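Local coordinates for ParM protein (Staphylococcus aureus, PDB 3JS6), which forms dynamic actin-like filaments that are thought to drive segregation of plasmid DNA, at residues N39-K42 with G43-N47; E53-N57 with G58-E62; R105-E109 with E110-V114; N171-G175 with K176-A180; D271-I274 with E275-S279. One frame throughout, in Å; residues are numbered along the deposited sequence.

Contact 1 of 5, residues N39-K42 with G43-N47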
# COMPACT_ATOMS: atom_id res chain seq x y z
N ASN A 39 -5.93 9.39 30.68
CA ASN A 39 -6.23 10.70 30.14
C ASN A 39 -7.55 11.19 30.71
O ASN A 39 -8.18 10.51 31.52
CB ASN A 39 -6.29 10.57 28.62
CG ASN A 39 -5.17 9.69 28.08
OD1 ASN A 39 -3.99 10.07 28.13
ND2 ASN A 39 -5.52 8.51 27.58
N GLN A 40 -7.96 12.38 30.29
CA GLN A 40 -9.20 12.94 30.77
C GLN A 40 -10.37 12.28 30.04
O GLN A 40 -11.29 11.79 30.69
CB GLN A 40 -9.22 14.46 30.56
CG GLN A 40 -8.27 15.23 31.50
CD GLN A 40 -8.29 16.71 31.21
OE1 GLN A 40 -9.36 17.33 31.14
NE2 GLN A 40 -7.11 17.30 31.04
N LEU A 41 -10.35 12.27 28.70
CA LEU A 41 -11.43 11.65 27.93
C LEU A 41 -11.06 10.43 27.08
O LEU A 41 -11.78 9.43 27.06
CB LEU A 41 -12.07 12.65 26.97
CG LEU A 41 -12.93 13.82 27.42
CD1 LEU A 41 -13.68 14.32 26.19
CD2 LEU A 41 -13.91 13.41 28.51
N LYS A 42 -9.96 10.53 26.35
CA LYS A 42 -9.53 9.45 25.45
C LYS A 42 -9.46 8.11 26.16
O LYS A 42 -8.73 7.95 27.14
CB LYS A 42 -8.17 9.81 24.86
CG LYS A 42 -8.20 11.10 24.02
CD LYS A 42 -6.83 11.40 23.48
CE LYS A 42 -6.88 12.42 22.35
NZ LYS A 42 -5.55 12.51 21.68
N GLY A 43 -10.24 7.15 25.69
CA GLY A 43 -10.25 5.83 26.30
C GLY A 43 -11.20 5.73 27.48
O GLY A 43 -11.57 4.63 27.92
N PHE A 44 -11.61 6.88 28.01
CA PHE A 44 -12.52 6.90 29.15
C PHE A 44 -14.00 6.90 28.71
O PHE A 44 -14.81 6.17 29.25
CB PHE A 44 -12.25 8.13 30.03
CG PHE A 44 -13.04 8.12 31.31
CD1 PHE A 44 -12.60 7.37 32.40
CD2 PHE A 44 -14.24 8.83 31.42
CE1 PHE A 44 -13.34 7.32 33.57
CE2 PHE A 44 -14.99 8.79 32.59
CZ PHE A 44 -14.54 8.03 33.67
N VAL A 45 -14.36 7.73 27.72
CA VAL A 45 -15.75 7.79 27.25
C VAL A 45 -16.16 6.49 26.53
O VAL A 45 -15.29 5.72 26.11
CB VAL A 45 -15.93 8.98 26.31
CG1 VAL A 45 -15.54 10.26 27.03
CG2 VAL A 45 -15.07 8.79 25.06
N ASP A 46 -17.46 6.25 26.36
CA ASP A 46 -17.94 5.01 25.72
C ASP A 46 -18.00 4.89 24.19
O ASP A 46 -18.47 3.87 23.67
CB ASP A 46 -19.33 4.66 26.25
CG ASP A 46 -19.29 3.93 27.57
OD1 ASP A 46 -18.17 3.65 28.07
OD2 ASP A 46 -20.37 3.62 28.11
N ASN A 47 -17.55 5.90 23.45
CA ASN A 47 -17.60 5.82 21.99
C ASN A 47 -16.95 4.54 21.47
O ASN A 47 -15.85 4.19 21.88
CB ASN A 47 -16.90 7.01 21.35
CG ASN A 47 -17.55 8.32 21.70
OD1 ASN A 47 -17.75 8.62 22.88
ND2 ASN A 47 -17.88 9.11 20.69
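A type II beta turn running from L41 to F44 reverses the chain at the exposed end of the loop between strands 23-33 and 52-56. K42 and G43 occupy its corners. G43 takes a positive phi of 86°, which brings the carbonyl of K42 up against the side where a side chain would start, so glycine suits the place. The turn is closed by F44 N, which donates to L41 O at 2.7 Å from above the carbonyl plane. The next amide joins in: V45 N reaches the same L41 O at 3.2 Å, this time in the plane and straighter, at 159°. Two donors therefore grip one oxygen, and the chain beyond the turn is tied to L41 at two successive residues. Beside these bonds L41 and V45 meet through one methyl each, CD2 against CG1 at 3.8 Å, with the two side chains crossing obliquely. F44 takes part through its CB, 3.3 Å from L41 O, while the ring is carried off from the turn because CG stands opposite the backbone N (chi1 -173°). On the approach to the corner the amide of N39 folds back, and ND2 donates almost straight to K42 O at 3.3 Å; that oxygen lies nearly in the amide plane, though the donor sits above the plane of the carbonyl. K42 stretches its chain the other way, away from the turn, and its NZ is hydrogen-bonded to N75 OD1 and D71 O. The turn is thus pinned to helix 70-73 and the residues just after it, which precede strand 78-79.

Contact 2 of 5, residues E53-N57 with G58-E62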
# COMPACT_ATOMS: atom_id res chain seq x y z
N GLU A 53 -6.99 -3.49 20.33
CA GLU A 53 -5.91 -3.74 21.28
C GLU A 53 -5.26 -5.04 20.89
O GLU A 53 -5.97 -6.02 20.62
CB GLU A 53 -6.44 -3.84 22.70
CG GLU A 53 -7.16 -2.60 23.17
CD GLU A 53 -7.62 -2.71 24.61
OE1 GLU A 53 -7.86 -3.85 25.09
OE2 GLU A 53 -7.75 -1.66 25.27
N PHE A 54 -3.93 -5.05 20.87
CA PHE A 54 -3.16 -6.23 20.50
C PHE A 54 -2.16 -6.66 21.56
O PHE A 54 -1.34 -5.85 22.02
CB PHE A 54 -2.39 -5.98 19.19
CG PHE A 54 -3.26 -5.60 18.03
CD1 PHE A 54 -3.81 -4.33 17.93
CD2 PHE A 54 -3.57 -6.55 17.06
CE1 PHE A 54 -4.65 -4.01 16.86
CE2 PHE A 54 -4.41 -6.23 16.00
CZ PHE A 54 -4.94 -4.96 15.90
N ILE A 55 -2.23 -7.94 21.95
CA ILE A 55 -1.27 -8.51 22.90
C ILE A 55 -0.57 -9.62 22.12
O ILE A 55 -1.22 -10.56 21.64
CB ILE A 55 -1.95 -9.08 24.15
CG1 ILE A 55 -2.54 -7.94 24.97
CG2 ILE A 55 -0.93 -9.84 24.99
CD1 ILE A 55 -3.33 -8.42 26.18
N ILE A 56 0.75 -9.50 22.00
CA ILE A 56 1.54 -10.45 21.21
C ILE A 56 2.31 -11.46 22.08
O ILE A 56 3.08 -11.07 22.96
CB ILE A 56 2.60 -9.70 20.34
CG1 ILE A 56 1.99 -8.48 19.64
CG2 ILE A 56 3.24 -10.69 19.36
CD1 ILE A 56 0.73 -8.78 18.88
N ASN A 57 2.12 -12.74 21.79
CA ASN A 57 2.77 -13.86 22.52
C ASN A 57 2.68 -13.78 24.04
O ASN A 57 3.65 -14.08 24.75
CB ASN A 57 4.24 -14.00 22.09
CG ASN A 57 4.38 -14.50 20.67
OD1 ASN A 57 3.59 -15.34 20.22
ND2 ASN A 57 5.36 -13.98 19.96
N GLY A 58 1.53 -13.38 24.54
CA GLY A 58 1.34 -13.31 25.99
C GLY A 58 2.02 -12.15 26.69
O GLY A 58 2.09 -12.14 27.93
N ASN A 59 2.51 -11.18 25.95
CA ASN A 59 3.17 -10.04 26.60
C ASN A 59 2.14 -9.00 27.07
O ASN A 59 1.89 -8.01 26.39
CB ASN A 59 4.20 -9.38 25.68
CG ASN A 59 4.95 -8.24 26.37
OD1 ASN A 59 4.68 -7.94 27.54
ND2 ASN A 59 5.86 -7.59 25.66
N ASN A 60 1.57 -9.26 28.25
CA ASN A 60 0.57 -8.39 28.86
C ASN A 60 1.12 -7.03 29.25
O ASN A 60 0.36 -6.13 29.58
CB ASN A 60 -0.00 -9.04 30.13
CG ASN A 60 -0.75 -10.33 29.87
OD1 ASN A 60 -0.92 -11.16 30.77
ND2 ASN A 60 -1.21 -10.51 28.64
N ASP A 61 2.44 -6.89 29.25
CA ASP A 61 3.07 -5.63 29.63
C ASP A 61 2.99 -4.60 28.51
O ASP A 61 3.29 -3.42 28.72
CB ASP A 61 4.52 -5.89 30.02
CG ASP A 61 4.65 -7.04 31.02
OD1 ASP A 61 5.47 -7.94 30.80
OD2 ASP A 61 3.90 -7.04 32.02
N GLU A 62 2.58 -5.05 27.33
CA GLU A 62 2.47 -4.14 26.21
C GLU A 62 1.22 -4.36 25.40
O GLU A 62 1.13 -5.28 24.59
CB GLU A 62 3.67 -4.28 25.27
CG GLU A 62 3.64 -3.27 24.13
CD GLU A 62 4.90 -3.28 23.30
OE1 GLU A 62 5.69 -2.30 23.39
OE2 GLU A 62 5.11 -4.26 22.56
O HOH W 1 -0.89 -12.94 23.12
O HOH W 2 2.08 -7.48 23.58
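The contact between I55 and N59-N60 lies in the loop of a beta hairpin, where strand 52-56 turns back toward strand 64-66. Backbone bonds come first. A type I' turn spans I56 to N59, with N57 and G58 at its corners, both at positive phi, and N59 N donates to I56 O at 3.0 Å. A type I turn follows directly from N59 to E62, closed by E62 N on N59 O at 3.2 Å, and N59 itself is the centre of an inverse gamma turn whose bond, N60 N to G58 O, is weak. Side-chain packing is modest: methyls of I55 lie against polar atoms. CG2 of I55 rests 3.6 Å from N59 O and 3.7 Å from N60 ND2, while I55 CD1 lies near the same amide nitrogen; the methyl groups and the amide arm meet at a slant. Two waters fill in where direct strand pairing stops. Water 1 donates to I55 O and accepts from G58 N. Water 2 receives I56 N and gives its two hydrogens to N59 O and E62 O, so it ties the end of the strand to both ends of the second turn. Around the hairpin, F54 exchanges backbone bonds with L64, its ring packs on C98 and L102 of helix 90-104, and N57 OD1 accepts from L142 N of strand 141-145. Within the loop one side chain bonds to the backbone: N59, with CG opposite its own nitrogen (chi1 -177°), makes an Asx turn in which OD1 accepts from D61 N at 3.0 Å.

Contact 3 of 5, residues R105-E109 with E110-V114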
# COMPACT_ATOMS: atom_id res chain seq x y z
N ARG A 105 -8.05 -11.73 12.82
CA ARG A 105 -9.31 -11.58 13.53
C ARG A 105 -10.51 -11.80 12.59
O ARG A 105 -11.61 -12.06 13.05
CB ARG A 105 -9.40 -10.19 14.17
CG ARG A 105 -10.49 -10.08 15.24
CD ARG A 105 -11.63 -9.20 14.75
NE ARG A 105 -11.16 -7.84 14.44
CZ ARG A 105 -10.98 -6.89 15.35
NH1 ARG A 105 -10.54 -5.69 14.97
NH2 ARG A 105 -11.25 -7.13 16.63
N GLU A 106 -10.29 -11.67 11.29
CA GLU A 106 -11.38 -11.87 10.32
C GLU A 106 -11.63 -13.35 10.04
O GLU A 106 -12.52 -13.69 9.27
CB GLU A 106 -11.09 -11.12 9.02
CG GLU A 106 -11.08 -9.59 9.17
CD GLU A 106 -12.37 -9.06 9.79
OE1 GLU A 106 -13.46 -9.66 9.58
OE2 GLU A 106 -12.32 -8.03 10.49
N VAL A 107 -10.84 -14.24 10.64
CA VAL A 107 -11.03 -15.69 10.44
C VAL A 107 -11.65 -16.18 11.74
O VAL A 107 -11.04 -16.05 12.79
CB VAL A 107 -9.69 -16.44 10.24
CG1 VAL A 107 -9.97 -17.95 10.20
CG2 VAL A 107 -8.99 -15.98 8.94
N PRO A 108 -12.84 -16.80 11.68
CA PRO A 108 -13.55 -17.30 12.86
C PRO A 108 -12.82 -18.31 13.74
O PRO A 108 -12.88 -18.22 14.95
CB PRO A 108 -14.84 -17.90 12.26
CG PRO A 108 -14.95 -17.26 10.90
CD PRO A 108 -13.51 -17.23 10.44
N GLU A 109 -12.17 -19.30 13.13
CA GLU A 109 -11.44 -20.33 13.88
C GLU A 109 -10.28 -19.78 14.67
O GLU A 109 -9.72 -18.74 14.33
CB GLU A 109 -10.85 -21.41 12.95
CG GLU A 109 -11.74 -21.88 11.85
CD GLU A 109 -11.50 -21.13 10.56
OE1 GLU A 109 -10.56 -21.49 9.82
OE2 GLU A 109 -12.25 -20.18 10.29
N GLU A 110 -9.92 -20.53 15.71
CA GLU A 110 -8.81 -20.20 16.60
C GLU A 110 -7.44 -20.29 15.93
O GLU A 110 -6.59 -19.41 16.09
CB GLU A 110 -8.78 -21.15 17.79
CG GLU A 110 -9.63 -20.75 18.95
CD GLU A 110 -8.87 -20.86 20.25
OE1 GLU A 110 -7.93 -20.06 20.46
OE2 GLU A 110 -9.20 -21.76 21.06
N VAL A 111 -7.22 -21.38 15.22
CA VAL A 111 -5.94 -21.57 14.54
C VAL A 111 -6.05 -21.08 13.11
O VAL A 111 -6.81 -21.62 12.32
CB VAL A 111 -5.52 -23.04 14.56
CG1 VAL A 111 -4.18 -23.20 13.80
CG2 VAL A 111 -5.35 -23.50 16.00
N VAL A 112 -5.26 -20.06 12.79
CA VAL A 112 -5.28 -19.42 11.48
C VAL A 112 -4.04 -19.71 10.68
O VAL A 112 -2.98 -19.13 10.96
CB VAL A 112 -5.40 -17.86 11.64
CG1 VAL A 112 -5.56 -17.19 10.27
CG2 VAL A 112 -6.59 -17.54 12.51
N ASN A 113 -4.13 -20.60 9.69
CA ASN A 113 -2.98 -20.92 8.86
C ASN A 113 -3.05 -20.03 7.63
O ASN A 113 -4.10 -19.90 7.00
CB ASN A 113 -3.02 -22.39 8.45
CG ASN A 113 -3.05 -23.33 9.64
OD1 ASN A 113 -3.98 -24.13 9.78
ND2 ASN A 113 -2.05 -23.24 10.50
N VAL A 114 -1.93 -19.42 7.28
CA VAL A 114 -1.92 -18.53 6.14
C VAL A 114 -0.64 -18.54 5.36
O VAL A 114 0.38 -19.10 5.79
CB VAL A 114 -2.09 -17.05 6.60
CG1 VAL A 114 -3.31 -16.90 7.50
CG2 VAL A 114 -0.81 -16.61 7.37
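V107 and V112 meet tip to tip, branch against branch. CG2 of V107 touches CG1 of V112 at 3.9 Å, and CG2 of V112 stands 4.0 Å from V107 CB and 4.1 Å from V107 CG1, so both methyls of each valine are used. In V112 this follows from CG1 lying opposite the backbone N (chi1 -174°), with CG2 turned back toward the loop, where it also rests 3.8 Å from E109 O. No hydrogen bond crosses between 105-109 and 110-114; the bend between them is packed, not bonded. It forms the connection from helix 90-104 into strand 111-120, an inner strand of the large mixed sheet of the N-terminal actin-like domain, flanked in parallel by 4-11 and 148-161. Further out, K150 NZ holds the bend from strand 148-161 by bonding to both V107 O and E109 O, and its chain packs on V112. The E109 side chain kinks at chi2, and its OE1 is hydrogen-bonded to Y5 OH. The same Y5, together with I20, covers V107.

Contact 4 of 5, residues N171-G175 with K176-A180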
# COMPACT_ATOMS: atom_id res chain seq x y z
N ASN A 171 -3.35 -7.33 -14.78
CA ASN A 171 -2.85 -8.16 -15.88
C ASN A 171 -2.81 -9.64 -15.54
O ASN A 171 -2.02 -10.40 -16.12
CB ASN A 171 -1.47 -7.67 -16.31
CG ASN A 171 -1.55 -6.37 -17.08
OD1 ASN A 171 -1.81 -6.37 -18.28
ND2 ASN A 171 -1.35 -5.26 -16.38
N MSE A 172 -3.67 -10.03 -14.60
CA MSE A 172 -3.72 -11.42 -14.18
C MSE A 172 -5.08 -11.90 -13.70
O MSE A 172 -5.76 -11.25 -12.89
CB MSE A 172 -2.69 -11.65 -13.07
CG MSE A 172 -2.67 -13.03 -12.48
SE MSE A 172 -1.23 -13.21 -11.17
CE MSE A 172 -1.48 -15.09 -10.84
N GLU A 173 -5.49 -13.07 -14.20
CA GLU A 173 -6.75 -13.65 -13.79
C GLU A 173 -6.56 -15.17 -13.79
O GLU A 173 -5.78 -15.71 -14.59
CB GLU A 173 -7.85 -13.25 -14.78
CG GLU A 173 -9.08 -12.61 -14.15
CD GLU A 173 -8.77 -11.36 -13.32
OE1 GLU A 173 -8.44 -11.50 -12.12
OE2 GLU A 173 -8.85 -10.23 -13.86
N ASN A 174 -7.24 -15.84 -12.87
CA ASN A 174 -7.16 -17.30 -12.75
C ASN A 174 -5.72 -17.81 -12.66
O ASN A 174 -5.38 -18.82 -13.28
CB ASN A 174 -7.90 -17.93 -13.93
CG ASN A 174 -9.20 -17.23 -14.24
OD1 ASN A 174 -10.10 -17.15 -13.41
ND2 ASN A 174 -9.31 -16.69 -15.45
N GLY A 175 -4.88 -17.11 -11.91
CA GLY A 175 -3.50 -17.55 -11.75
C GLY A 175 -2.54 -17.39 -12.92
O GLY A 175 -1.40 -17.85 -12.86
N LYS A 176 -2.99 -16.75 -13.99
CA LYS A 176 -2.14 -16.54 -15.15
C LYS A 176 -2.11 -15.10 -15.62
O LYS A 176 -3.15 -14.44 -15.68
CB LYS A 176 -2.56 -17.44 -16.31
CG LYS A 176 -4.03 -17.71 -16.42
CD LYS A 176 -4.32 -18.51 -17.70
CE LYS A 176 -3.43 -19.75 -17.80
NZ LYS A 176 -3.75 -20.79 -16.77
N VAL A 177 -0.91 -14.62 -15.94
CA VAL A 177 -0.76 -13.26 -16.42
C VAL A 177 -1.32 -13.23 -17.84
O VAL A 177 -1.26 -14.25 -18.54
CB VAL A 177 0.72 -12.86 -16.46
CG1 VAL A 177 1.31 -12.91 -15.06
CG2 VAL A 177 1.48 -13.80 -17.38
N PHE A 178 -1.85 -12.09 -18.28
CA PHE A 178 -2.40 -11.99 -19.63
C PHE A 178 -1.28 -12.25 -20.63
O PHE A 178 -0.15 -11.85 -20.42
CB PHE A 178 -3.01 -10.60 -19.89
CG PHE A 178 -4.23 -10.29 -19.04
CD1 PHE A 178 -4.93 -11.29 -18.37
CD2 PHE A 178 -4.69 -8.97 -18.94
CE1 PHE A 178 -6.07 -10.99 -17.60
CE2 PHE A 178 -5.83 -8.66 -18.18
CZ PHE A 178 -6.52 -9.66 -17.51
N LYS A 179 -1.60 -12.93 -21.72
CA LYS A 179 -0.58 -13.21 -22.72
C LYS A 179 0.17 -11.94 -23.13
O LYS A 179 1.40 -11.93 -23.16
CB LYS A 179 -1.21 -13.87 -23.94
CG LYS A 179 -2.05 -15.10 -23.57
CD LYS A 179 -2.59 -15.83 -24.80
CE LYS A 179 -3.80 -16.70 -24.47
NZ LYS A 179 -5.02 -15.86 -24.25
N ALA A 180 -0.56 -10.86 -23.41
CA ALA A 180 0.10 -9.63 -23.82
C ALA A 180 1.16 -9.15 -22.82
O ALA A 180 2.18 -8.59 -23.22
CB ALA A 180 -0.93 -8.54 -24.03
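F178 lies against N171 beside a short beta hairpin of two-residue strands, 172-173 and 176-177, joined by a type I' turn with N174 and G175 at its corners. From CB, 3.9 Å from N171 O, the side chain runs back over the strand that precedes the turn, with CG anti to the carbonyl carbon of F178 and beside its backbone N (chi1 -66°). CG sits 3.7 Å from the same N171 O. On one flank of the ring, CD2 meets N171 CA at 3.7 Å and approaches N171 OD1; on the other, CE1 comes within 4.0 Å of M172 N, while E173 CB lies at the ring's edge. CZ, at the tip, is still near M172 N. The peptide from N171 to M172 thus covers one face, and N171 CA makes a CH-pi contact with the F178 ring. The amide of N171 stands steeply to the ring, 67° between planes, and its ND2 is held by L167 O. Backbone bonds fix the register: K176 N and E173 O, with E173 N and K176 O, pair E173 with K176, and the ladder is extended past the strands when F178 N donates to N171 O at 2.7 Å. That same oxygen, N171 O, also takes a CA-H...O contact from V177 CA, at 3.1 Å.

Contact 5 of 5, residues D271-I274 with E275-S279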
# COMPACT_ATOMS: atom_id res chain seq x y z
N ASP A 271 -2.21 21.29 -15.96
CA ASP A 271 -1.77 21.33 -17.35
C ASP A 271 -0.26 21.19 -17.43
O ASP A 271 0.27 20.49 -18.31
CB ASP A 271 -2.19 22.64 -18.00
CG ASP A 271 -3.27 22.46 -19.02
OD1 ASP A 271 -4.36 21.96 -18.66
OD2 ASP A 271 -3.03 22.82 -20.20
N SER A 272 0.43 21.87 -16.52
CA SER A 272 1.88 21.84 -16.47
C SER A 272 2.41 20.53 -15.90
O SER A 272 3.45 20.02 -16.33
CB SER A 272 2.40 23.02 -15.65
OG SER A 272 1.69 23.14 -14.43
N LEU A 273 1.71 19.99 -14.91
CA LEU A 273 2.12 18.74 -14.30
C LEU A 273 2.09 17.65 -15.38
O LEU A 273 3.07 16.92 -15.57
CB LEU A 273 1.17 18.39 -13.16
CG LEU A 273 1.50 17.23 -12.22
CD1 LEU A 273 0.81 17.46 -10.89
CD2 LEU A 273 1.06 15.91 -12.82
N ILE A 274 0.99 17.57 -16.12
CA ILE A 274 0.87 16.56 -17.15
C ILE A 274 1.85 16.74 -18.30
O ILE A 274 2.37 15.76 -18.85
CB ILE A 274 -0.58 16.49 -17.70
CG1 ILE A 274 -1.52 16.00 -16.59
CG2 ILE A 274 -0.64 15.55 -18.88
CD1 ILE A 274 -2.97 15.83 -17.03
N GLU A 275 2.11 17.98 -18.68
CA GLU A 275 3.06 18.20 -19.77
C GLU A 275 4.44 17.75 -19.32
O GLU A 275 5.20 17.16 -20.07
CB GLU A 275 3.08 19.68 -20.17
CG GLU A 275 4.27 20.08 -21.03
CD GLU A 275 4.19 19.58 -22.46
OE1 GLU A 275 4.23 18.36 -22.68
OE2 GLU A 275 4.08 20.43 -23.37
N GLU A 276 4.77 18.02 -18.07
CA GLU A 276 6.07 17.62 -17.57
C GLU A 276 6.19 16.09 -17.53
O GLU A 276 7.20 15.53 -17.96
CB GLU A 276 6.30 18.18 -16.16
CG GLU A 276 7.64 17.75 -15.59
CD GLU A 276 7.95 18.44 -14.28
OE1 GLU A 276 7.80 19.67 -14.22
OE2 GLU A 276 8.36 17.75 -13.32
N VAL A 277 5.17 15.43 -17.02
CA VAL A 277 5.23 13.97 -16.90
C VAL A 277 5.35 13.28 -18.25
O VAL A 277 6.21 12.44 -18.45
CB VAL A 277 4.00 13.42 -16.14
CG1 VAL A 277 4.13 11.92 -15.98
CG2 VAL A 277 3.90 14.08 -14.77
N MSE A 278 4.49 13.65 -19.19
CA MSE A 278 4.56 13.01 -20.50
C MSE A 278 5.82 13.37 -21.26
O MSE A 278 6.33 12.57 -22.04
CB MSE A 278 3.31 13.32 -21.31
CG MSE A 278 2.07 12.52 -20.86
SE MSE A 278 2.47 10.96 -19.72
CE MSE A 278 1.85 11.68 -18.05
N SER A 279 6.33 14.58 -21.04
CA SER A 279 7.57 14.97 -21.72
C SER A 279 8.69 14.06 -21.22
O SER A 279 9.51 13.58 -21.99
CB SER A 279 7.92 16.43 -21.43
OG SER A 279 6.93 17.29 -21.95
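Regular alpha-helical geometry carries 271-279, in the middle of helix 263-284: the amides of E275, E276, V277 and M278 bond in turn to the carbonyls of D271, S272, L273 and I274, the last of them, M278 N to I274 O at 3.0 Å, nearly straight at 174°. Side chains one turn apart meet on top of this ladder. L273 and V277 lie side by side and point the same way, with CD2 of L273 3.9 Å from CG2 of V277. With CG1 anti to the backbone N (chi1 -177°), CG2 of V277 falls anti to its own carbonyl carbon, which brings it to 3.1 Å from L273 O, a tight fit against the oxygen that V277 N already uses. Selenomethionine M278 keeps CB 3.6 Å from I274 O and then bends at both chi2 and chi3. Next along, S279 turns its hydroxyl back to the helix: OG donates to E275 O at 2.6 Å, from the face of the carbonyl opposite to the one S279 N approaches, so one oxygen is held by two donors. E276 extends outward to a salt bridge with K216. The apolar side of the helix is largely covered: L273 packs on F191, V277 and M278 on L189, all from strand 185-191, while I274 and M278 rest on S307 and L308 of helix 301-311.

From the N terminus the five contacts come in series; none nests within or crosses another, and each lies within a turn, bend or helical turn of a few residues. Contact 1 bends the loop leading from strand 23-33 to strand 52-56, and contact 2 turns that second strand back toward 64-66. Contact 3 ends the run from helix 90-104 and enters strand 111-120 of the same sheet; it lies 18 Å from contact 2 between centres. Contact 4 is a separate small hairpin between helices 162-169 and 179-182. Contact 5, within helix 263-284, belongs to the C-terminal, MreB-like part of the chain, about 50 Å centre to centre from contact 2, across the chain's centre.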